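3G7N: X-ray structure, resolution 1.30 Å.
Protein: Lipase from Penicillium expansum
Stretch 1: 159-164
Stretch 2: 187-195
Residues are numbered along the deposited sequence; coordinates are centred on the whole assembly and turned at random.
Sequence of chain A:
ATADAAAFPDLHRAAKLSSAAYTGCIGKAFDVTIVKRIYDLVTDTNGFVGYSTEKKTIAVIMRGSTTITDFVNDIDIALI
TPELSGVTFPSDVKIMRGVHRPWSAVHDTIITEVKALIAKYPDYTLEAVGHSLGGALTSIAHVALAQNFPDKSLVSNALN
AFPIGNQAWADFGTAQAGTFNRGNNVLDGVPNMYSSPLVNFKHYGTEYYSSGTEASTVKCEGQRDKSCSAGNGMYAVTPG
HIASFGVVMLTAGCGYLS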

# COMPACT_ATOMS: atom_id res chain seq x y z
N LEU A 159 1.57 -3.23 -2.24
CA LEU A 159 2.22 -4.15 -3.17
C LEU A 159 3.71 -3.82 -3.29
O LEU A 159 4.10 -2.66 -3.47
CB LEU A 159 1.57 -4.08 -4.54
CG LEU A 159 0.05 -4.31 -4.52
CD1 LEU A 159 -0.51 -4.19 -5.93
CD2 LEU A 159 -0.34 -5.66 -3.91
N ASN A 160 4.53 -4.86 -3.17
CA ASN A 160 5.96 -4.74 -3.46
C ASN A 160 6.63 -3.65 -2.61
O ASN A 160 7.47 -2.89 -3.10
CB ASN A 160 6.24 -4.51 -4.96
CG ASN A 160 5.68 -5.61 -5.86
OD1 ASN A 160 4.63 -6.21 -5.55
ND2 ASN A 160 6.31 -5.86 -6.99
N ALA A 161 6.28 -3.60 -1.32
CA ALA A 161 6.67 -2.51 -0.44
C ALA A 161 7.85 -2.83 0.44
O ALA A 161 7.96 -3.93 0.97
CB ALA A 161 5.50 -2.07 0.43
N PHE A 162 8.69 -1.83 0.68
CA PHE A 162 9.71 -1.89 1.71
C PHE A 162 9.10 -1.53 3.08
O PHE A 162 8.07 -0.85 3.14
CB PHE A 162 10.87 -0.95 1.36
CG PHE A 162 10.46 0.45 1.02
CD1 PHE A 162 10.38 1.42 2.01
CD2 PHE A 162 10.17 0.82 -0.28
CE1 PHE A 162 10.07 2.74 1.70
CE2 PHE A 162 9.83 2.13 -0.60
CZ PHE A 162 9.85 3.11 0.39
N PRO A 163 9.71 -2.00 4.18
CA PRO A 163 9.22 -1.65 5.51
C PRO A 163 9.64 -0.22 5.86
O PRO A 163 10.58 0.30 5.26
CB PRO A 163 9.94 -2.65 6.42
CG PRO A 163 11.30 -2.83 5.72
CD PRO A 163 10.95 -2.80 4.23
N ILE A 164 8.89 0.44 6.75
CA ILE A 164 9.06 1.88 6.90
C ILE A 164 9.36 2.38 8.30
O ILE A 164 9.42 3.59 8.52
CB ILE A 164 7.87 2.70 6.34
CG1 ILE A 164 6.59 2.48 7.14
CG2 ILE A 164 7.60 2.29 4.87
CD1 ILE A 164 5.51 3.53 6.84
N LEU A 187 11.20 -12.49 -7.63
CA LEU A 187 12.30 -11.78 -8.27
C LEU A 187 12.34 -10.31 -7.92
O LEU A 187 12.91 -9.51 -8.66
CB LEU A 187 12.29 -11.99 -9.80
CG LEU A 187 12.65 -13.40 -10.27
CD1 LEU A 187 12.33 -13.53 -11.75
CD2 LEU A 187 14.12 -13.69 -9.99
N ASP A 188 11.75 -9.95 -6.79
CA ASP A 188 11.72 -8.57 -6.34
C ASP A 188 12.35 -8.46 -4.96
O ASP A 188 11.86 -9.02 -3.98
CB ASP A 188 10.28 -8.03 -6.29
CG ASP A 188 10.22 -6.59 -5.83
OD1 ASP A 188 11.28 -5.92 -5.77
OD2 ASP A 188 9.08 -6.09 -5.61
N GLY A 189 13.41 -7.67 -4.87
CA GLY A 189 14.11 -7.47 -3.60
C GLY A 189 13.65 -6.28 -2.78
O GLY A 189 14.21 -6.04 -1.71
N VAL A 190 12.69 -5.48 -3.25
CA VAL A 190 12.32 -4.27 -2.51
C VAL A 190 11.77 -4.54 -1.10
O VAL A 190 12.18 -3.87 -0.15
CB VAL A 190 11.40 -3.38 -3.36
CG1 VAL A 190 10.86 -2.22 -2.50
CG2 VAL A 190 12.20 -2.81 -4.54
N PRO A 191 11.00 -5.63 -0.91
CA PRO A 191 10.55 -5.91 0.46
C PRO A 191 11.65 -6.33 1.40
O PRO A 191 11.42 -6.39 2.61
CB PRO A 191 9.54 -7.05 0.27
CG PRO A 191 9.01 -6.82 -1.12
CD PRO A 191 10.22 -6.38 -1.92
N ASN A 192 12.85 -6.59 0.86
CA ASN A 192 14.00 -7.02 1.69
C ASN A 192 14.89 -5.85 2.06
O ASN A 192 15.88 -6.02 2.79
CB ASN A 192 14.80 -8.08 0.93
CG ASN A 192 13.99 -9.33 0.71
OD1 ASN A 192 13.14 -9.68 1.54
ND2 ASN A 192 14.22 -10.02 -0.40
N MET A 193 14.58 -4.66 1.57
CA MET A 193 15.35 -3.49 1.96
C MET A 193 15.17 -3.23 3.45
O MET A 193 14.08 -3.45 3.99
CB MET A 193 14.92 -2.27 1.17
CG MET A 193 15.31 -2.39 -0.28
SD MET A 193 14.64 -1.10 -1.36
CE MET A 193 15.66 0.28 -0.86
N TYR A 194 16.26 -2.82 4.09
CA TYR A 194 16.23 -2.33 5.48
C TYR A 194 16.04 -3.47 6.47
O TYR A 194 15.71 -3.23 7.63
CB TYR A 194 15.18 -1.20 5.69
CG TYR A 194 15.19 -0.15 4.60
CD1 TYR A 194 16.38 0.39 4.12
CD2 TYR A 194 13.99 0.25 3.99
CE1 TYR A 194 16.37 1.32 3.11
CE2 TYR A 194 13.98 1.22 3.02
CZ TYR A 194 15.17 1.68 2.51
OH TYR A 194 15.14 2.69 1.56
N SER A 195 16.26 -4.71 6.03
CA SER A 195 16.17 -5.89 6.89
C SER A 195 17.45 -6.22 7.64
O SER A 195 17.46 -7.09 8.50
CB SER A 195 15.73 -7.10 6.07
OG SER A 195 16.66 -7.37 5.04

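The contact between residues 159-164 and 187-195 buries 389 Å², both sides summed, and rests chiefly on Pro163, Asn160 and Phe162, which contribute nearly equal areas. Much of the contact is apolar packing around Phe162 and Pro163. Phe162 lies closest to Pro191 in the backbone register, their CA atoms 4.3 Å apart, and its side chain, with chi1 in the p well, reaches several neighbours. Its CB sits 3.5 Å from Val190 O, while CG1 of Val190 meets the ring edge, 3.8 Å from Phe162 CD2. The ring planes of Phe162 and Tyr194 are almost perpendicular, at 89°, but the pairing is oblique, with Phe162 CD1 3.7 Å from Tyr194 CE2. Pro163 continues the packing: its CD lies 3.2 Å from Met193 O, and its carbonyl O approaches the edge of the Tyr194 ring, 3.6 Å from CD2. That oxygen has no polar partner in the model. At the other end, Asn160 ND2 comes within 3.1 Å of Asp188 OD2. The other carboxylate oxygen, Asp188 OD1, accepts a nearly linear hydrogen bond from Val190 N (2.9 Å), tying the Asp188 side chain to the start of the 3-10 segment. Between these regions, Pro191 CA makes a CA-H...O contact with Ala161 O at 3.3 Å, where the two backbones run close.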